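Local coordinates for possible transcriptional regulatory arsR-family protein (Mycobacterium bovis, PDB 3GW2), which probably binds DNA as an ArsR-family winged helix-turn-helix transcriptional regulator, in a network that coordinates tolerance to the antitubercular drug bedaquiline, at residues L22-R27 with S56-A61; D32-G37 with E42-A47; G66-R71 with Q77-A82. All coordinates share one frame; numbering follows the deposited sequence. Where two conformers were deposited one is given.

Contact 1 (L22-R27 with S56-A61); sequences LANGRR and SANLQA
R27 meets N58 and A61, with N24 at the margin, where the loop 22-27 runs past the side of helix 52-64, and the contact illustrates how one arginine can tie a loop to a helix. N24 comes first along the loop and works mainly within it. Its OD1 accepts from R27 N at 2.8 Å, a capping bond at the turn that leads into helix 27-34, while its CB lies over the centre of one face of the R27 guanidinium.

R27 carries the contact itself. With CG anti to the backbone N (chi1 172°) and a bend further out at chi3, the chain lays its CD against N58, 3.4 Å from N58 O, and brings NH1 to the amide. The bond from R27 NH1 to N58 OD1 is 3.0 Å long and moderately bent, 151° at the hydrogen. It arrives in the plane of the N58 carbonyl, although the guanidinium and amide planes are turned 56° apart. A61 CB sits on the guanidinium face opposite N24 CB, 3.7 Å from R27 CZ and offset toward the rim, which sandwiches the flat group between two aliphatic carbons. Its other nitrogens are held by backbone carbonyls at the end of helix 11-22: NE by A21 O and NH2 by K20 O. These bonds fix the rotation of the group.

Helix 52-64 closes the helix-turn-helix region, 41-64. Through R27 it is joined to the end of helix 11-22, while N58 and L59 pack on I30 of helix 27-34.

Contact 2 (D32-G37 with E42-A47); sequences DLLAQG and EAIATA
L33 reaches from helix 27-34 across to the flank of helix 41-48 and lays its CD2 methyl over the backbone of I44, 3.8 Å from I44 CA. The same methyl is 3.6 Å from A47 CB, one turn further along, so a single branch spans two successive turns of the facing helix. Its direction follows from chi1 of -173°, which sets CG opposite the backbone N. On the inner side the L34 CD2 and I44 CD1 methyls touch at 3.8 Å, the two side chains crossing at about a right angle. Both are buried, with I81 and R39 also against L34, and L59 and R39 against I44.

Helix 41-48 is the first helix of the helix-turn-helix motif, and this apolar contact sets it against the preceding helix of the winged-helix domain. The side formed by L33 and A47 is as close but more open to solvent: A47 is exposed and L33 partly so, and across the contact A47 CB meets just the two methyls of L33, with L33 CD1 the farther at 3.9 Å.

Contact 3 (G66-R71 with Q77-A82); sequences GLVEAR and QYYRIA
E69 N donates to R80 O over 2.7 Å, the shortest of the five backbone bonds between 66-71 and 77-82, four of which pair strands 68-73 and 76-81 into an antiparallel hairpin, the wing of the winged helix-turn-helix fold. R80 N returns a bond to E69 O, and R71 and Y78 form the second hydrogen-bonded pair. V68 with I81 and A70 with Y79 are the non-hydrogen-bonded pairs. At the hairpin's base, A82 N reaches L67 O at 3.1 Å from above the carbonyl plane. G66, just before, ends helix 52-64 in a Schellman motif.

On the face that carries A70 and Y79, A70 CB sits over the tyrosine ring, 3.8 Å from its centroid in a CH-pi contact. V68 CG2 comes to the edge of that ring, 3.6 Å from Y79 CD1, and Y79 is also packed on L59 of helix 52-64. The other face holds E69, R71, Y78 and R80.

The R71 guanidinium stacks flat on the Y78 ring, and salt bridges to E38 and E73 hold it at NH2 and NH1, which would help keep it in place. The two planes are only 3° from parallel, with centres 4.5 Å apart; R71 NH2 lies toward the ring's rim, 3.8 Å from Y78 CG.

In the fold
From the N terminus, the chain leaves helix 11-22 and enters the loop that opens contact 1. Helix 27-34 then leads to contact 2, which closes a short loop through strand 39-40 onto helix 41-48. This loop is nested inside the longer one that contact 1 closes at helix 52-64. Contact 3 follows in series, folding strands 68-73 and 76-81 into the wing. It meets both earlier contacts: L22 of contact 1 packs on L67, and A35 of contact 2 packs on I81. The three together tie the helix-turn-helix to helix 11-22, to helix 27-34 and to the wing.

Contact 1 (L22-R27 with S56-A61)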
# COMPACT_ATOMS: atom_id res chain seq x y z
N LEU A 22 -3.17 3.87 -1.17
CA LEU A 22 -2.15 3.82 -2.21
C LEU A 22 -2.65 3.20 -3.50
O LEU A 22 -2.00 3.30 -4.53
CB LEU A 22 -0.92 3.03 -1.71
CG LEU A 22 0.01 3.66 -0.66
CD1 LEU A 22 1.04 2.64 -0.11
CD2 LEU A 22 0.74 4.89 -1.21
N ALA A 23 -3.83 2.58 -3.44
CA ALA A 23 -4.31 1.71 -4.51
C ALA A 23 -4.96 2.45 -5.69
O ALA A 23 -5.89 1.94 -6.29
CB ALA A 23 -5.28 0.66 -3.95
N ASN A 24 -4.47 3.64 -6.01
CA ASN A 24 -4.99 4.41 -7.12
C ASN A 24 -3.85 5.22 -7.72
O ASN A 24 -3.29 6.09 -7.06
CB ASN A 24 -6.14 5.31 -6.65
CG ASN A 24 -6.79 6.09 -7.79
OD1 ASN A 24 -6.17 6.96 -8.38
ND2 ASN A 24 -8.05 5.78 -8.07
N GLY A 25 -3.51 4.92 -8.97
CA GLY A 25 -2.32 5.50 -9.60
C GLY A 25 -2.36 7.00 -9.73
O GLY A 25 -1.35 7.70 -9.52
N ARG A 26 -3.54 7.51 -10.06
CA ARG A 26 -3.74 8.94 -10.21
C ARG A 26 -3.75 9.65 -8.87
O ARG A 26 -3.23 10.76 -8.75
CB ARG A 26 -5.03 9.21 -10.99
CG ARG A 26 -5.02 10.53 -11.69
CD ARG A 26 -6.40 10.91 -12.16
NE ARG A 26 -6.39 12.27 -12.67
CZ ARG A 26 -7.47 12.94 -13.06
NH1 ARG A 26 -8.67 12.38 -12.99
NH2 ARG A 26 -7.35 14.18 -13.52
N ARG A 27 -4.31 9.01 -7.85
CA ARG A 27 -4.22 9.52 -6.47
C ARG A 27 -2.77 9.68 -5.96
O ARG A 27 -2.47 10.58 -5.16
CB ARG A 27 -5.05 8.61 -5.56
CG ARG A 27 -4.94 8.86 -4.07
CD ARG A 27 -6.21 8.43 -3.36
NE ARG A 27 -6.34 6.99 -3.23
CZ ARG A 27 -7.40 6.28 -3.61
NH1 ARG A 27 -8.45 6.86 -4.17
NH2 ARG A 27 -7.41 4.96 -3.43
N SER A 56 -11.04 16.14 -3.76
CA SER A 56 -11.41 16.07 -2.36
C SER A 56 -11.68 14.63 -1.93
O SER A 56 -11.26 14.22 -0.84
CB SER A 56 -12.60 17.00 -2.07
OG SER A 56 -13.06 16.82 -0.74
N ALA A 57 -12.34 13.84 -2.79
CA ALA A 57 -12.50 12.40 -2.58
C ALA A 57 -11.14 11.68 -2.45
O ALA A 57 -10.96 10.87 -1.54
CB ALA A 57 -13.36 11.75 -3.69
N ASN A 58 -10.21 11.96 -3.35
CA ASN A 58 -8.90 11.32 -3.31
C ASN A 58 -8.10 11.77 -2.07
O ASN A 58 -7.38 10.96 -1.49
CB ASN A 58 -8.10 11.62 -4.57
CG ASN A 58 -8.45 10.71 -5.72
OD1 ASN A 58 -8.63 9.51 -5.54
ND2 ASN A 58 -8.53 11.27 -6.92
N LEU A 59 -8.21 13.05 -1.70
CA LEU A 59 -7.56 13.54 -0.48
C LEU A 59 -8.10 12.89 0.80
O LEU A 59 -7.34 12.53 1.69
CB LEU A 59 -7.62 15.07 -0.42
CG LEU A 59 -6.69 15.76 -1.43
CD1 LEU A 59 -7.12 17.19 -1.71
CD2 LEU A 59 -5.22 15.69 -0.95
N GLN A 60 -9.42 12.72 0.87
CA GLN A 60 -10.05 11.92 1.92
C GLN A 60 -9.53 10.49 1.97
O GLN A 60 -9.27 9.96 3.06
CB GLN A 60 -11.57 11.89 1.75
CG GLN A 60 -12.32 12.80 2.69
CD GLN A 60 -11.98 14.27 2.52
OE1 GLN A 60 -11.25 14.84 3.35
NE2 GLN A 60 -12.50 14.90 1.47
N ALA A 61 -9.38 9.87 0.80
CA ALA A 61 -8.83 8.52 0.72
C ALA A 61 -7.42 8.46 1.28
O ALA A 61 -7.09 7.55 2.04
CB ALA A 61 -8.88 7.99 -0.71

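Contact 2 (D32-G37 with E42-A47)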
# COMPACT_ATOMS: atom_id res chain seq x y z
N ASP A 32 3.20 12.88 -4.88
CA ASP A 32 4.37 13.50 -5.53
C ASP A 32 4.30 15.01 -5.48
O ASP A 32 5.31 15.68 -5.27
CB ASP A 32 4.51 13.04 -6.98
CG ASP A 32 5.60 12.00 -7.15
OD1 ASP A 32 6.75 12.25 -6.75
OD2 ASP A 32 5.30 10.91 -7.69
N LEU A 33 3.09 15.54 -5.64
CA LEU A 33 2.88 16.98 -5.61
C LEU A 33 3.13 17.58 -4.23
O LEU A 33 3.71 18.67 -4.12
CB LEU A 33 1.46 17.32 -6.08
CG LEU A 33 1.16 18.80 -6.25
CD1 LEU A 33 1.91 19.39 -7.46
CD2 LEU A 33 -0.33 18.99 -6.38
N LEU A 34 2.70 16.88 -3.18
CA LEU A 34 2.85 17.38 -1.82
C LEU A 34 4.25 17.12 -1.26
O LEU A 34 4.60 17.62 -0.20
CB LEU A 34 1.80 16.74 -0.91
CG LEU A 34 0.32 17.04 -1.19
CD1 LEU A 34 -0.53 16.28 -0.22
CD2 LEU A 34 0.04 18.53 -1.11
N ALA A 35 5.05 16.35 -2.00
CA ALA A 35 6.34 15.87 -1.52
C ALA A 35 7.44 16.61 -2.22
O ALA A 35 7.79 16.25 -3.34
CB ALA A 35 6.47 14.35 -1.79
N GLN A 36 7.96 17.66 -1.59
CA GLN A 36 7.40 18.18 -0.35
C GLN A 36 6.90 19.65 -0.47
O GLN A 36 7.41 20.47 -1.25
CB GLN A 36 8.39 17.98 0.82
CG GLN A 36 7.84 18.29 2.22
CD GLN A 36 7.02 17.17 2.86
OE1 GLN A 36 7.37 15.98 2.77
NE2 GLN A 36 5.94 17.55 3.53
N GLY A 37 5.88 19.95 0.33
CA GLY A 37 5.33 21.28 0.45
C GLY A 37 3.82 21.14 0.45
O GLY A 37 3.24 20.67 -0.53
N GLU A 42 -7.63 23.39 -3.89
CA GLU A 42 -7.83 24.04 -5.18
C GLU A 42 -6.58 23.86 -6.05
O GLU A 42 -6.67 23.47 -7.23
CB GLU A 42 -8.10 25.55 -4.98
CG GLU A 42 -9.25 26.09 -5.80
CD GLU A 42 -9.23 27.62 -5.96
OE1 GLU A 42 -9.04 28.35 -4.94
OE2 GLU A 42 -9.38 28.11 -7.11
N ALA A 43 -5.42 24.13 -5.46
CA ALA A 43 -4.14 24.01 -6.16
C ALA A 43 -3.84 22.56 -6.57
O ALA A 43 -3.37 22.30 -7.68
CB ALA A 43 -3.00 24.60 -5.31
N ILE A 44 -4.12 21.62 -5.67
CA ILE A 44 -3.91 20.18 -5.91
C ILE A 44 -4.82 19.69 -7.05
O ILE A 44 -4.39 18.91 -7.92
CB ILE A 44 -4.19 19.35 -4.62
CG1 ILE A 44 -3.16 19.67 -3.53
CG2 ILE A 44 -4.20 17.85 -4.91
CD1 ILE A 44 -3.59 19.28 -2.13
N ALA A 45 -6.06 20.15 -7.06
CA ALA A 45 -7.02 19.81 -8.10
C ALA A 45 -6.53 20.31 -9.46
O ALA A 45 -6.52 19.57 -10.45
CB ALA A 45 -8.37 20.42 -7.77
N THR A 46 -6.12 21.57 -9.49
CA THR A 46 -5.62 22.21 -10.70
C THR A 46 -4.33 21.56 -11.22
O THR A 46 -4.20 21.30 -12.43
CB THR A 46 -5.40 23.70 -10.46
OG1 THR A 46 -6.65 24.30 -10.08
CG2 THR A 46 -4.88 24.40 -11.72
N ALA A 47 -3.40 21.28 -10.31
CA ALA A 47 -2.13 20.66 -10.68
C ALA A 47 -2.31 19.25 -11.25
O ALA A 47 -1.57 18.84 -12.14
CB ALA A 47 -1.16 20.64 -9.49

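Contact 3 (G66-R71 with Q77-A82)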
# COMPACT_ATOMS: atom_id res chain seq x y z
N GLY A 66 -3.96 7.57 6.55
CA GLY A 66 -2.97 8.19 7.42
C GLY A 66 -1.80 8.82 6.69
O GLY A 66 -0.78 9.13 7.31
N LEU A 67 -1.97 9.06 5.39
CA LEU A 67 -0.86 9.46 4.52
C LEU A 67 -0.73 10.98 4.37
O LEU A 67 0.34 11.48 4.03
CB LEU A 67 -0.99 8.80 3.14
CG LEU A 67 -0.93 7.27 3.06
CD1 LEU A 67 -0.93 6.82 1.61
CD2 LEU A 67 0.29 6.70 3.79
N VAL A 68 -1.82 11.69 4.60
CA VAL A 68 -1.82 13.15 4.59
C VAL A 68 -2.53 13.70 5.84
O VAL A 68 -3.33 12.98 6.46
CB VAL A 68 -2.47 13.74 3.31
CG1 VAL A 68 -1.66 13.39 2.06
CG2 VAL A 68 -3.93 13.29 3.16
N GLU A 69 -2.23 14.94 6.20
CA GLU A 69 -3.01 15.66 7.22
C GLU A 69 -3.55 16.93 6.61
O GLU A 69 -3.05 17.38 5.58
CB GLU A 69 -2.17 15.96 8.46
CG GLU A 69 -1.62 14.71 9.11
CD GLU A 69 -1.95 14.61 10.58
OE1 GLU A 69 -2.21 15.66 11.21
OE2 GLU A 69 -1.95 13.47 11.11
N ALA A 70 -4.58 17.49 7.24
CA ALA A 70 -5.28 18.65 6.72
C ALA A 70 -5.44 19.72 7.78
O ALA A 70 -5.51 19.42 8.97
CB ALA A 70 -6.64 18.24 6.18
N ARG A 71 -5.47 20.97 7.34
CA ARG A 71 -5.85 22.08 8.20
C ARG A 71 -6.74 23.02 7.42
O ARG A 71 -6.63 23.13 6.20
CB ARG A 71 -4.62 22.81 8.75
CG ARG A 71 -3.72 23.43 7.71
CD ARG A 71 -2.56 24.19 8.33
NE ARG A 71 -1.82 24.87 7.27
CZ ARG A 71 -2.06 26.12 6.86
NH1 ARG A 71 -3.02 26.86 7.44
NH2 ARG A 71 -1.35 26.62 5.86
N GLN A 77 -8.62 24.68 2.51
CA GLN A 77 -8.12 23.55 3.24
C GLN A 77 -6.74 23.20 2.67
O GLN A 77 -6.56 23.11 1.45
CB GLN A 77 -9.08 22.38 3.04
CG GLN A 77 -9.50 21.65 4.30
CD GLN A 77 -10.32 20.41 4.00
OE1 GLN A 77 -10.70 20.16 2.85
NE2 GLN A 77 -10.59 19.62 5.03
N TYR A 78 -5.76 23.03 3.55
CA TYR A 78 -4.40 22.73 3.14
C TYR A 78 -4.03 21.31 3.57
O TYR A 78 -4.22 20.93 4.73
CB TYR A 78 -3.41 23.74 3.73
CG TYR A 78 -3.61 25.15 3.21
CD1 TYR A 78 -2.88 25.63 2.12
CD2 TYR A 78 -4.54 26.01 3.80
CE1 TYR A 78 -3.07 26.93 1.63
CE2 TYR A 78 -4.75 27.31 3.32
CZ TYR A 78 -4.01 27.76 2.23
OH TYR A 78 -4.21 29.04 1.74
N TYR A 79 -3.50 20.54 2.63
CA TYR A 79 -3.11 19.15 2.90
C TYR A 79 -1.60 19.01 2.81
O TYR A 79 -0.97 19.69 1.99
CB TYR A 79 -3.74 18.21 1.88
CG TYR A 79 -5.16 17.79 2.20
CD1 TYR A 79 -5.41 16.57 2.82
CD2 TYR A 79 -6.24 18.62 1.90
CE1 TYR A 79 -6.70 16.16 3.12
CE2 TYR A 79 -7.55 18.22 2.19
CZ TYR A 79 -7.77 16.99 2.81
OH TYR A 79 -9.04 16.56 3.10
N ARG A 80 -1.04 18.15 3.64
CA ARG A 80 0.36 17.79 3.53
C ARG A 80 0.60 16.34 3.89
O ARG A 80 -0.19 15.72 4.60
CB ARG A 80 1.26 18.68 4.38
CG ARG A 80 0.66 19.21 5.67
CD ARG A 80 0.37 18.17 6.70
NE ARG A 80 0.80 18.54 8.05
CZ ARG A 80 0.12 19.30 8.91
NH1 ARG A 80 -1.05 19.84 8.58
NH2 ARG A 80 0.62 19.53 10.11
N ILE A 81 1.72 15.84 3.40
CA ILE A 81 2.24 14.54 3.77
C ILE A 81 2.38 14.47 5.29
O ILE A 81 2.94 15.38 5.89
CB ILE A 81 3.56 14.28 3.01
CG1 ILE A 81 3.19 13.88 1.57
CG2 ILE A 81 4.47 13.23 3.74
CD1 ILE A 81 4.35 13.78 0.64
N ALA A 82 1.82 13.42 5.88
CA ALA A 82 1.61 13.33 7.33
C ALA A 82 2.88 13.28 8.18
O ALA A 82 2.88 13.75 9.33
CB ALA A 82 0.69 12.15 7.67